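2-hydroxyhepta-2,4-diene-1,7-dioate isomerase (Mycobacterium abscessus, PDB 3RR6) probably acts as a metal-dependent hydrolase or isomerase of the fumarylacetoacetate hydrolase family, perhaps on acetylpyruvate. Local coordinates at residues Leu7-Ser12 / Val16-Ile21; Ala60-Ser65 / Asn140-Thr145; Ile91-Asn96 / Ala219-Leu224; Leu104-Pro109 / Ile146-Ser151; Leu121-Gly126 / Gly211-Trp216. All coordinates share one frame; numbering follows the deposited sequence.

Contact 1 (Leu7-Ser12 / Val16-Ile21)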
# COMPACT_ATOMS: atom_id res chain seq x y z
N LEU A 7 10.14 9.04 -1.95
CA LEU A 7 10.78 8.22 -2.96
C LEU A 7 9.74 7.60 -3.84
O LEU A 7 8.68 7.17 -3.36
CB LEU A 7 11.59 7.12 -2.30
CG LEU A 7 12.69 7.63 -1.37
CD1 LEU A 7 13.33 6.44 -0.65
CD2 LEU A 7 13.75 8.43 -2.13
N GLY A 8 10.03 7.51 -5.12
CA GLY A 8 9.12 6.85 -6.04
C GLY A 8 9.78 6.51 -7.34
O GLY A 8 11.01 6.56 -7.46
N ARG A 9 8.95 6.14 -8.31
CA ARG A 9 9.42 5.72 -9.62
C ARG A 9 8.63 6.48 -10.67
O ARG A 9 7.43 6.73 -10.50
CB ARG A 9 9.24 4.21 -9.82
CG ARG A 9 10.16 3.37 -8.94
CD ARG A 9 9.83 1.89 -8.99
NE ARG A 9 10.09 1.32 -10.31
CZ ARG A 9 9.16 0.95 -11.19
NH1 ARG A 9 7.85 1.07 -10.94
NH2 ARG A 9 9.55 0.44 -12.36
N ILE A 10 9.32 6.88 -11.73
CA ILE A 10 8.67 7.62 -12.81
C ILE A 10 9.03 7.05 -14.16
O ILE A 10 10.07 6.42 -14.33
CB ILE A 10 9.03 9.12 -12.81
CG1 ILE A 10 10.55 9.32 -12.89
CG2 ILE A 10 8.45 9.79 -11.57
CD1 ILE A 10 10.96 10.55 -13.63
N ALA A 11 8.13 7.28 -15.11
CA ALA A 11 8.41 7.11 -16.52
C ALA A 11 8.61 8.53 -17.07
O ALA A 11 7.70 9.36 -17.01
CB ALA A 11 7.23 6.43 -17.21
N SER A 12 9.82 8.80 -17.55
CA SER A 12 10.14 10.09 -18.17
C SER A 12 10.29 9.91 -19.69
O SER A 12 10.22 8.79 -20.19
CB SER A 12 11.44 10.65 -17.57
OG SER A 12 12.58 9.93 -18.02
N VAL A 16 12.69 5.07 -17.49
CA VAL A 16 12.17 4.83 -16.13
C VAL A 16 13.26 5.03 -15.08
O VAL A 16 14.41 4.64 -15.30
CB VAL A 16 11.60 3.41 -16.01
CG1 VAL A 16 11.26 3.06 -14.56
CG2 VAL A 16 10.38 3.25 -16.92
N ALA A 17 12.91 5.65 -13.95
CA ALA A 17 13.89 6.02 -12.94
C ALA A 17 13.32 5.98 -11.52
O ALA A 17 12.13 6.23 -11.32
CB ALA A 17 14.41 7.42 -13.23
N PHE A 18 14.18 5.67 -10.56
CA PHE A 18 13.86 5.80 -9.14
C PHE A 18 14.27 7.22 -8.76
O PHE A 18 15.37 7.68 -9.11
CB PHE A 18 14.63 4.76 -8.31
CG PHE A 18 14.17 4.63 -6.88
CD1 PHE A 18 12.92 4.12 -6.58
CD2 PHE A 18 15.01 4.99 -5.82
CE1 PHE A 18 12.51 3.99 -5.25
CE2 PHE A 18 14.60 4.84 -4.51
CZ PHE A 18 13.34 4.35 -4.23
N VAL A 19 13.37 7.93 -8.06
CA VAL A 19 13.54 9.36 -7.83
C VAL A 19 13.21 9.79 -6.41
O VAL A 19 12.44 9.13 -5.70
CB VAL A 19 12.64 10.19 -8.78
CG1 VAL A 19 13.13 10.06 -10.21
CG2 VAL A 19 11.16 9.77 -8.66
N SER A 20 13.80 10.92 -6.02
CA SER A 20 13.36 11.70 -4.86
C SER A 20 12.42 12.79 -5.37
O SER A 20 12.76 13.53 -6.30
CB SER A 20 14.57 12.32 -4.15
OG SER A 20 14.18 13.22 -3.13
N ILE A 21 11.24 12.89 -4.78
CA ILE A 21 10.24 13.88 -5.20
C ILE A 21 10.24 15.04 -4.21
O ILE A 21 10.00 14.86 -3.02
CB ILE A 21 8.83 13.25 -5.30
CG1 ILE A 21 8.83 12.15 -6.38
CG2 ILE A 21 7.78 14.32 -5.62
CD1 ILE A 21 7.96 10.98 -6.06
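A β hairpin of the N-terminal region is built here: strand 7-12 pairs antiparallel with strand 16-21, Gly8 facing Val19 and Ile10 facing Ala17 as hydrogen-bonded pairs. Gly8 N donates a hydrogen bond to Val19 O at 3.0 Å and Gly8 O accepts one from Val19 N at 2.8 Å; Ile10 N and Ala17 O repeat the bond at 2.9 Å, with Ala17 N returning one to Ile10 O. Phe18 CD1 packs obliquely on Gly8 O at 3.2 Å. CG of Phe18 stands anti to the backbone N (chi1 -169°), which swings the ring across the neighbouring strand. There Arg9 CG meets the ring edge in its plane, 3.7 Å from Phe18 CD1, while Leu7 CB approaches Phe18 CZ to 3.8 Å. Further along, the guanidinium tip NH2 of Arg9 rests beside Val16 CG1, and its NH1 is held by the carbonyl of Ala60. On the other face, Ile10 and Val19 meet at about a right angle, Ile10 CG1 lying 3.8 Å from Val19 CG1; Trp51 and Leu58 also pack on Ile10. Strands 32-36 and 57-58 lie beyond the two strands, and the short link from Ser12 to Val16 closes a tight antiparallel hairpin within the Rv2993c-like N-terminal region.

Contact 2 (Ala60-Ser65 / Asn140-Thr145). With EDO (1,2-ethanediol), chain P; EDO (1,2-ethanediol), chain G.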
# COMPACT_ATOMS: atom_id res chain seq x y z
N ALA A 60 4.17 2.73 -9.81
CA ALA A 60 4.24 2.15 -8.48
C ALA A 60 5.62 2.47 -7.91
O ALA A 60 6.61 2.42 -8.65
CB ALA A 60 4.03 0.64 -8.51
N PRO A 61 5.70 2.84 -6.62
CA PRO A 61 6.95 3.46 -6.13
C PRO A 61 8.12 2.53 -5.82
O PRO A 61 9.20 3.02 -5.47
CB PRO A 61 6.49 4.17 -4.86
CG PRO A 61 5.30 3.41 -4.41
CD PRO A 61 4.59 3.03 -5.67
N ILE A 62 7.91 1.23 -5.91
CA ILE A 62 8.94 0.26 -5.55
C ILE A 62 8.72 -1.03 -6.32
O ILE A 62 7.59 -1.33 -6.72
CB ILE A 62 8.91 0.01 -4.01
CG1 ILE A 62 10.24 -0.52 -3.50
CG2 ILE A 62 7.76 -0.92 -3.64
CD1 ILE A 62 11.25 0.56 -3.23
N LEU A 63 9.80 -1.77 -6.55
CA LEU A 63 9.74 -3.11 -7.10
C LEU A 63 9.76 -4.09 -5.93
O LEU A 63 10.80 -4.30 -5.30
CB LEU A 63 10.94 -3.34 -8.03
CG LEU A 63 11.03 -2.39 -9.23
CD1 LEU A 63 12.30 -2.68 -10.03
CD2 LEU A 63 9.78 -2.52 -10.08
N ALA A 64 8.59 -4.63 -5.60
CA ALA A 64 8.41 -5.53 -4.46
C ALA A 64 8.53 -6.98 -4.88
O ALA A 64 7.96 -7.36 -5.91
CB ALA A 64 7.03 -5.31 -3.82
N SER A 65 9.24 -7.78 -4.10
CA SER A 65 9.29 -9.22 -4.39
C SER A 65 7.97 -9.90 -4.02
O SER A 65 7.55 -10.84 -4.69
CB SER A 65 10.48 -9.91 -3.72
OG SER A 65 10.21 -10.32 -2.40
N ASN A 140 14.16 -1.34 10.03
CA ASN A 140 14.04 -2.20 8.85
C ASN A 140 13.03 -1.70 7.83
O ASN A 140 12.82 -2.35 6.80
CB ASN A 140 13.66 -3.62 9.27
CG ASN A 140 14.80 -4.31 10.00
OD1 ASN A 140 15.79 -4.70 9.38
ND2 ASN A 140 14.69 -4.42 11.33
N ILE A 141 12.40 -0.56 8.11
CA ILE A 141 11.37 0.03 7.26
C ILE A 141 11.93 1.21 6.47
O ILE A 141 12.47 2.16 7.06
CB ILE A 141 10.14 0.44 8.10
CG1 ILE A 141 9.43 -0.81 8.63
CG2 ILE A 141 9.19 1.33 7.27
CD1 ILE A 141 8.36 -0.52 9.70
N LEU A 142 11.83 1.14 5.15
CA LEU A 142 12.17 2.27 4.29
C LEU A 142 11.24 3.46 4.53
O LEU A 142 11.69 4.60 4.75
CB LEU A 142 12.12 1.85 2.82
CG LEU A 142 12.35 2.95 1.79
CD1 LEU A 142 13.76 3.53 1.94
CD2 LEU A 142 12.14 2.43 0.36
N GLY A 143 9.94 3.19 4.48
CA GLY A 143 8.93 4.21 4.68
C GLY A 143 7.55 3.67 4.38
O GLY A 143 7.35 2.45 4.36
N TYR A 144 6.62 4.58 4.15
CA TYR A 144 5.19 4.24 4.06
C TYR A 144 4.60 4.79 2.78
O TYR A 144 4.98 5.87 2.33
CB TYR A 144 4.41 4.79 5.27
CG TYR A 144 4.97 4.25 6.56
CD1 TYR A 144 4.56 3.02 7.05
CD2 TYR A 144 5.97 4.93 7.23
CE1 TYR A 144 5.10 2.50 8.20
CE2 TYR A 144 6.53 4.40 8.39
CZ TYR A 144 6.09 3.19 8.86
OH TYR A 144 6.65 2.67 10.01
N THR A 145 3.69 4.02 2.21
CA THR A 145 2.93 4.47 1.05
C THR A 145 1.47 4.05 1.23
O THR A 145 1.06 3.67 2.33
CB THR A 145 3.59 3.99 -0.28
OG1 THR A 145 3.02 4.70 -1.40
CG2 THR A 145 3.45 2.48 -0.51
C1 EDO P . 13.06 0.52 -6.28
O1 EDO P . 12.64 -0.84 -6.12
C2 EDO P . 14.39 0.75 -5.57
O2 EDO P . 15.47 0.63 -6.51
C1 EDO G . 15.22 3.03 7.16
O1 EDO G . 14.63 3.05 8.48
C2 EDO G . 16.14 1.82 6.95
O2 EDO G . 15.43 0.66 6.47
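Ile62 sends CG1 anti to its backbone N (chi1 -157°) and Leu142 does the same with CG; the Ile62 chain then turns at chi2 (84°), and a single methyl of each meets the other, Ile62 CD1 lying 4.1 Å from Leu142 CD2. A second, separate touch lies further along the strand: the ring corner of Pro61 approaches the hydroxyl of Thr145, with Pro61 CG 4.0 Å from Thr145 OG1. That hydroxyl is turned to a polar partner of its own, the carbonyl oxygen of Trp177, so Pro61 merely lies against it. The two touches together join the irregular linker 60-65, which runs from strand 57-58 to strand 67-70, to the start of the long strand 141-152. Strand 141-152 opens with a classic β bulge, in which Leu142 and Gly143 both stand opposite Val124 of the adjoining strand 115-125. Ile178 of strand 172-179 packs against Pro61, Ile62 and Thr145 alike, and so completes the buried apolar patch between linker and strand. On the linker side a molecule of 1,2-ethanediol, probably from the crystallisation liquor, accepts a hydrogen bond from the backbone of Leu63: Leu63 N lies 3.0 Å from the diol O1, and the bond is nearly straight at 170°. The same diol rests against the tip of Ile62, its C1 being 3.5 Å from Ile62 CD1, so one isoleucine methyl touches both the leucine across the contact and the diol.

Contact 3 (Ile91-Asn96 / Ala219-Leu224)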
# COMPACT_ATOMS: atom_id res chain seq x y z
N ILE A 91 -2.74 -13.30 7.90
CA ILE A 91 -2.01 -12.71 6.76
C ILE A 91 -2.26 -13.48 5.48
O ILE A 91 -2.65 -14.64 5.51
CB ILE A 91 -0.48 -12.62 7.03
CG1 ILE A 91 0.14 -14.01 7.21
CG2 ILE A 91 -0.23 -11.74 8.26
CD1 ILE A 91 1.67 -14.02 7.25
N PHE A 92 -2.04 -12.81 4.36
CA PHE A 92 -2.09 -13.46 3.05
C PHE A 92 -1.15 -12.73 2.13
O PHE A 92 -0.59 -11.70 2.50
CB PHE A 92 -3.51 -13.47 2.50
CG PHE A 92 -4.22 -12.18 2.66
CD1 PHE A 92 -4.92 -11.92 3.84
CD2 PHE A 92 -4.18 -11.21 1.68
CE1 PHE A 92 -5.57 -10.72 4.02
CE2 PHE A 92 -4.83 -10.00 1.86
CZ PHE A 92 -5.52 -9.76 3.04
N ILE A 93 -0.92 -13.32 0.96
CA ILE A 93 0.01 -12.76 -0.01
C ILE A 93 -0.70 -12.38 -1.29
O ILE A 93 -1.55 -13.13 -1.78
CB ILE A 93 1.17 -13.72 -0.32
CG1 ILE A 93 2.11 -13.80 0.88
CG2 ILE A 93 1.94 -13.28 -1.57
CD1 ILE A 93 3.06 -14.98 0.83
N LYS A 94 -0.35 -11.21 -1.80
CA LYS A 94 -0.73 -10.79 -3.14
C LYS A 94 0.52 -10.88 -4.00
O LYS A 94 1.60 -10.47 -3.57
CB LYS A 94 -1.30 -9.38 -3.12
CG LYS A 94 -2.64 -9.28 -2.37
CD LYS A 94 -3.05 -7.83 -2.06
CE LYS A 94 -3.59 -7.06 -3.24
NZ LYS A 94 -5.05 -7.33 -3.53
N PRO A 95 0.40 -11.42 -5.22
CA PRO A 95 1.59 -11.51 -6.07
C PRO A 95 2.03 -10.13 -6.55
O PRO A 95 1.19 -9.23 -6.68
CB PRO A 95 1.11 -12.35 -7.24
CG PRO A 95 -0.34 -12.05 -7.34
CD PRO A 95 -0.81 -11.86 -5.92
N ASN A 96 3.32 -9.95 -6.84
CA ASN A 96 3.78 -8.63 -7.29
C ASN A 96 3.25 -8.25 -8.67
O ASN A 96 3.26 -7.08 -9.05
CB ASN A 96 5.30 -8.46 -7.17
CG ASN A 96 6.10 -9.36 -8.10
OD1 ASN A 96 5.55 -10.01 -8.98
ND2 ASN A 96 7.42 -9.39 -7.90
N ALA A 219 8.50 -13.17 11.61
CA ALA A 219 8.70 -14.43 12.31
C ALA A 219 8.38 -15.62 11.39
O ALA A 219 8.95 -16.70 11.54
CB ALA A 219 7.81 -14.49 13.56
N VAL A 220 7.47 -15.39 10.45
CA VAL A 220 7.08 -16.41 9.46
C VAL A 220 8.08 -16.49 8.32
O VAL A 220 8.62 -17.56 8.05
CB VAL A 220 5.69 -16.12 8.87
CG1 VAL A 220 5.28 -17.21 7.88
CG2 VAL A 220 4.65 -16.02 9.96
N MET A 221 8.33 -15.36 7.67
CA MET A 221 9.07 -15.34 6.40
C MET A 221 10.11 -14.24 6.37
O MET A 221 9.90 -13.15 6.92
CB MET A 221 8.10 -15.16 5.22
CG MET A 221 7.26 -13.91 5.27
SD MET A 221 5.95 -13.90 4.03
CE MET A 221 4.79 -15.08 4.75
N THR A 222 11.23 -14.53 5.72
CA THR A 222 12.22 -13.51 5.43
C THR A 222 11.60 -12.41 4.57
O THR A 222 10.85 -12.67 3.61
CB THR A 222 13.43 -14.11 4.72
OG1 THR A 222 14.15 -14.96 5.62
CG2 THR A 222 14.38 -13.02 4.21
N LEU A 223 11.90 -11.16 4.93
CA LEU A 223 11.46 -9.99 4.17
C LEU A 223 12.67 -9.39 3.47
O LEU A 223 13.78 -9.38 4.01
CB LEU A 223 10.82 -8.96 5.10
CG LEU A 223 9.50 -9.41 5.74
CD1 LEU A 223 9.08 -8.45 6.84
CD2 LEU A 223 8.41 -9.55 4.68
N LEU A 224 12.46 -8.94 2.24
CA LEU A 224 13.54 -8.39 1.41
C LEU A 224 13.29 -6.89 1.19
O LEU A 224 12.15 -6.44 1.24
CB LEU A 224 13.57 -9.12 0.07
CG LEU A 224 13.79 -10.63 0.19
CD1 LEU A 224 13.62 -11.33 -1.16
CD2 LEU A 224 15.16 -10.93 0.81
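The backbones of Ile91-Asn96 and Ala219-Leu224 keep well apart, the nearest pair of CA atoms being those of Ile91 and Val220 at 10.2 Å, and the gap is spanned by side chains alone. Ile91 and Met221 reach toward each other tip to tip, Ile91 CD1 lying 4.1 Å from Met221 CE. Both chains leave their backbones in the crowded position between the backbone N and the carbonyl carbon (chi1 63° for Ile91, 58° for Met221), and the bend of the methionine at chi3 (74°) sets its methyl beside the two isoleucine tips. One methyl thus serves both, as Ile93 CD1 also comes to 4.3 Å from Met221 CE. Val220 joins at the margin, its CG2 4.5 Å from Ile91 CD1. Ile91 and Ile93 share one side of the strand because residues alternate along it; Phe92, between them, points away from the 219-224 segment and meets the ring of Trp162. The touches are few and wholly apolar, lying near the protein surface, where Ile91, Ile93, Val220 and Met221 also touch a crystal neighbour. Strand 91-94 pairs antiparallel with strand 67-70, whose Met70 packs on Ile91 and whose Val68 packs on Met221. Trp216 and Val217 of helix 210-220 lie against Ile91 as well, so the strand meets both the last turns of this helix and the loop that leaves it.

Contact 4 (Leu104-Pro109 / Ile146-Ser151)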
# COMPACT_ATOMS: atom_id res chain seq x y z
N LEU A 104 -3.47 4.22 -13.31
CA LEU A 104 -3.74 3.08 -14.17
C LEU A 104 -5.05 2.42 -13.76
O LEU A 104 -5.40 2.43 -12.58
CB LEU A 104 -2.61 2.04 -14.12
CG LEU A 104 -1.35 2.30 -14.91
CD1 LEU A 104 -0.32 1.23 -14.57
CD2 LEU A 104 -1.63 2.32 -16.41
N PRO A 105 -5.80 1.86 -14.72
CA PRO A 105 -7.08 1.29 -14.33
C PRO A 105 -6.98 -0.03 -13.57
O PRO A 105 -6.17 -0.90 -13.90
CB PRO A 105 -7.81 1.09 -15.67
CG PRO A 105 -6.77 1.10 -16.70
CD PRO A 105 -5.62 1.89 -16.18
N ILE A 106 -7.81 -0.15 -12.55
CA ILE A 106 -8.15 -1.43 -11.97
C ILE A 106 -9.06 -2.13 -12.97
O ILE A 106 -10.13 -1.62 -13.32
CB ILE A 106 -8.86 -1.26 -10.60
CG1 ILE A 106 -7.94 -0.59 -9.59
CG2 ILE A 106 -9.34 -2.61 -10.08
CD1 ILE A 106 -8.69 0.03 -8.44
N GLN A 107 -8.62 -3.29 -13.47
CA GLN A 107 -9.34 -4.03 -14.49
C GLN A 107 -10.17 -5.13 -13.85
O GLN A 107 -9.63 -6.11 -13.32
CB GLN A 107 -8.38 -4.64 -15.51
CG GLN A 107 -7.61 -3.63 -16.35
CD GLN A 107 -8.47 -2.96 -17.41
OE1 GLN A 107 -9.63 -3.31 -17.62
NE2 GLN A 107 -7.89 -1.98 -18.09
N LEU A 108 -11.50 -4.98 -13.89
CA LEU A 108 -12.37 -5.96 -13.29
C LEU A 108 -12.43 -7.21 -14.16
O LEU A 108 -12.78 -7.12 -15.34
CB LEU A 108 -13.77 -5.39 -13.07
CG LEU A 108 -13.85 -4.12 -12.21
CD1 LEU A 108 -15.32 -3.75 -12.00
CD2 LEU A 108 -13.13 -4.30 -10.87
N PRO A 109 -12.06 -8.38 -13.60
CA PRO A 109 -12.02 -9.63 -14.35
C PRO A 109 -13.38 -10.08 -14.83
O PRO A 109 -14.35 -9.92 -14.10
CB PRO A 109 -11.48 -10.63 -13.32
CG PRO A 109 -10.85 -9.86 -12.31
CD PRO A 109 -11.57 -8.58 -12.22
N ILE A 146 0.68 4.17 0.17
CA ILE A 146 -0.74 3.83 0.22
C ILE A 146 -0.98 2.61 -0.67
O ILE A 146 -0.32 2.45 -1.70
CB ILE A 146 -1.63 5.00 -0.27
CG1 ILE A 146 -1.16 6.31 0.35
CG2 ILE A 146 -3.12 4.72 0.04
CD1 ILE A 146 -1.93 7.53 -0.12
N GLY A 147 -1.89 1.75 -0.24
CA GLY A 147 -2.31 0.61 -1.04
C GLY A 147 -3.82 0.48 -1.10
O GLY A 147 -4.54 1.09 -0.31
N ASN A 148 -4.30 -0.31 -2.05
CA ASN A 148 -5.71 -0.66 -2.17
C ASN A 148 -5.77 -2.18 -2.36
O ASN A 148 -5.37 -2.69 -3.40
CB ASN A 148 -6.32 0.10 -3.35
CG ASN A 148 -7.84 0.06 -3.41
OD1 ASN A 148 -8.48 -0.74 -2.74
ND2 ASN A 148 -8.42 0.93 -4.24
N ASP A 149 -6.23 -2.90 -1.34
CA ASP A 149 -6.30 -4.37 -1.39
C ASP A 149 -7.59 -4.76 -2.09
O ASP A 149 -8.57 -5.19 -1.46
CB ASP A 149 -6.22 -4.97 0.02
CG ASP A 149 -6.23 -6.51 0.03
OD1 ASP A 149 -6.16 -7.16 -1.03
OD2 ASP A 149 -6.32 -7.08 1.14
N VAL A 150 -7.59 -4.60 -3.41
CA VAL A 150 -8.78 -4.87 -4.21
C VAL A 150 -9.09 -6.37 -4.16
O VAL A 150 -8.18 -7.21 -4.26
CB VAL A 150 -8.61 -4.40 -5.68
CG1 VAL A 150 -9.89 -4.66 -6.49
CG2 VAL A 150 -8.24 -2.90 -5.75
N SER A 151 -10.37 -6.70 -3.96
CA SER A 151 -10.77 -8.07 -3.64
C SER A 151 -12.06 -8.48 -4.34
O SER A 151 -13.07 -7.78 -4.21
CB SER A 151 -11.00 -8.19 -2.12
OG SER A 151 -9.87 -7.75 -1.37
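Asn148 is the first residue of the 146-151 segment to meet Ile106, its ND2 lying 4.3 Å from Ile106 CD1. The amide oxygen OD1 accepts a bond from the backbone N of Glu118, which fixes the position of the side chain. Next comes Asp149, the centre of an inverse γ turn: a weak bond of 2.9 Å runs from Val150 N to Asn148 O and bends the chain where the strand is interrupted. The carboxylate of Asp149 lies on the far side from Ile106, where Lys94 meets OD1 and Lys166 meets OD2 in salt bridges. Val150 then brings both of its methyls back to Ile106. Val150 CG2 lies 4.0 Å from Ile106 CD1, and Val150 CG1 lies 4.2 Å from Ile106 CG2, so the two branched chains reach toward each other tip to tip. Phe171 and Val115 also pack on Val150, burying this pairing. Ser151 closes the walk: its OG donates to Asp149 O at 2.9 Å, arriving from above the carbonyl plane, 42° out of it; the same OG also meets Lys166 NZ. Apolar packing thus ties strand 106-107, at the margin of a five-stranded sheet, to the C-terminal part of the long strand 141-152, beside Glu118, whose OE1 lies close to Asp149 OD2, consistent with the acidic metal-binding site of the fumarylacetoacetate hydrolase family.

Contact 5 (Leu121-Gly126 / Gly211-Trp216)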
# COMPACT_ATOMS: atom_id res chain seq x y z
N LEU A 121 -2.84 1.59 4.71
CA LEU A 121 -1.45 2.04 4.88
C LEU A 121 -0.52 0.89 4.51
O LEU A 121 -0.70 -0.24 4.97
CB LEU A 121 -1.20 2.45 6.33
CG LEU A 121 0.24 2.84 6.67
CD1 LEU A 121 0.59 4.18 6.05
CD2 LEU A 121 0.46 2.88 8.19
N ALA A 122 0.48 1.19 3.68
CA ALA A 122 1.46 0.20 3.22
C ALA A 122 2.83 0.45 3.82
O ALA A 122 3.37 1.54 3.69
CB ALA A 122 1.55 0.22 1.68
N ILE A 123 3.39 -0.57 4.45
CA ILE A 123 4.78 -0.56 4.94
C ILE A 123 5.68 -1.02 3.80
O ILE A 123 5.39 -2.03 3.15
CB ILE A 123 4.94 -1.57 6.08
CG1 ILE A 123 4.04 -1.25 7.27
CG2 ILE A 123 6.41 -1.66 6.55
CD1 ILE A 123 3.87 -2.45 8.20
N VAL A 124 6.78 -0.31 3.56
CA VAL A 124 7.79 -0.76 2.61
C VAL A 124 9.06 -1.10 3.37
O VAL A 124 9.64 -0.24 4.06
CB VAL A 124 8.08 0.28 1.51
CG1 VAL A 124 9.08 -0.31 0.49
CG2 VAL A 124 6.77 0.73 0.81
N ILE A 125 9.50 -2.35 3.25
CA ILE A 125 10.70 -2.86 3.93
C ILE A 125 11.96 -2.34 3.25
O ILE A 125 12.02 -2.22 2.02
CB ILE A 125 10.67 -4.41 3.95
CG1 ILE A 125 9.45 -4.91 4.73
CG2 ILE A 125 11.98 -5.02 4.46
CD1 ILE A 125 9.44 -4.60 6.21
N GLY A 126 12.96 -1.98 4.05
CA GLY A 126 14.20 -1.40 3.54
C GLY A 126 15.47 -2.21 3.74
O GLY A 126 16.51 -1.84 3.21
N GLY A 211 4.74 -2.10 14.24
CA GLY A 211 5.75 -2.94 14.88
C GLY A 211 5.29 -4.38 15.07
O GLY A 211 6.03 -5.33 14.78
N ALA A 212 4.07 -4.54 15.55
CA ALA A 212 3.48 -5.85 15.79
C ALA A 212 3.31 -6.63 14.49
O ALA A 212 3.53 -7.84 14.44
CB ALA A 212 2.13 -5.69 16.49
N ILE A 213 2.92 -5.92 13.43
CA ILE A 213 2.76 -6.51 12.11
C ILE A 213 4.08 -7.03 11.57
O ILE A 213 4.17 -8.16 11.10
CB ILE A 213 2.13 -5.51 11.12
CG1 ILE A 213 0.70 -5.18 11.54
CG2 ILE A 213 2.15 -6.07 9.68
CD1 ILE A 213 0.10 -3.99 10.78
N VAL A 214 5.12 -6.19 11.63
CA VAL A 214 6.45 -6.61 11.16
C VAL A 214 6.97 -7.78 12.00
O VAL A 214 7.54 -8.73 11.46
CB VAL A 214 7.43 -5.43 11.15
CG1 VAL A 214 8.87 -5.90 10.89
CG2 VAL A 214 7.00 -4.41 10.10
N GLU A 215 6.75 -7.73 13.31
CA GLU A 215 7.13 -8.86 14.16
C GLU A 215 6.46 -10.17 13.74
O GLU A 215 7.12 -11.21 13.62
CB GLU A 215 6.84 -8.56 15.64
CG GLU A 215 7.33 -9.63 16.59
CD GLU A 215 7.10 -9.30 18.04
OE1 GLU A 215 7.68 -8.31 18.54
OE2 GLU A 215 6.33 -10.03 18.70
N TRP A 216 5.15 -10.12 13.50
CA TRP A 216 4.42 -11.33 13.11
C TRP A 216 4.88 -11.85 11.75
O TRP A 216 5.20 -13.04 11.61
CB TRP A 216 2.92 -11.05 13.08
CG TRP A 216 2.06 -12.24 12.79
CD1 TRP A 216 1.59 -12.63 11.56
CD2 TRP A 216 1.54 -13.18 13.73
NE1 TRP A 216 0.82 -13.76 11.69
CE2 TRP A 216 0.76 -14.11 13.01
CE3 TRP A 216 1.64 -13.32 15.12
CZ2 TRP A 216 0.10 -15.18 13.63
CZ3 TRP A 216 0.98 -14.37 15.73
CH2 TRP A 216 0.23 -15.29 14.98
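Ile123 faces Ile213 and Val214 where helix 210-220 packs against strand 115-125, a helix-on-sheet layer of the fumarylacetoacetate hydrolase C-terminal region. One methyl carries the touch from the strand: Ile123 CD1 lies 4.2 Å from Val214 CG2 and 4.3 Å from Ile213 CG2, placing it against successive residues of the helix. Ile123 has CG1 anti to the carbonyl carbon, with chi1 -60° and an extended chi2, so that CD1 stretches from the sheet toward the helix. Ile125 lies farther off at the side, its CD1 4.6 Å from Val214 CG2. The CA atoms of Ile123 and Val214 are 8.8 Å apart, and side chains alone fill this spacing. In the next shell, Ile229 of strand 228-230 packs against both Ile123 and Ile213, and Thr231 does so too; Ile141 and Tyr144 of strand 141-152 line the other flank of Ile123. The backbone of strand 115-125 is bonded to Ile229 on one side and to strand 141-152 on the other, which sets the isoleucine between its neighbours. Helical bonds hold the opposing surface in shape: Glu215 N donates to Gly211 O at 2.9 Å, and Trp216 N donates to Ala212 O at 3.0 Å. Asp209 holds the start of this stretch, its OD1 accepting a hydrogen bond from Ala212 N.

In the fold
From the N terminus, contact 1 closes at once as a hairpin and ends before any other contact opens. Contact 2 begins at the linker 60-65, and contacts 3, 4 and 5 open in turn before it closes at 140-145; it therefore crosses all three. Contact 4 closes next, at 146-151, directly after contact 2 on the same long strand. Contact 5 closes at helix 210-220, crossing contact 4, and contact 3 closes last at the end of that helix, enclosing both. Contacts 1 and 2 join the N-terminal hairpin, linker and central strands; contacts 3 and 5 attach the helix, and contact 4 ties in the five-stranded sheet.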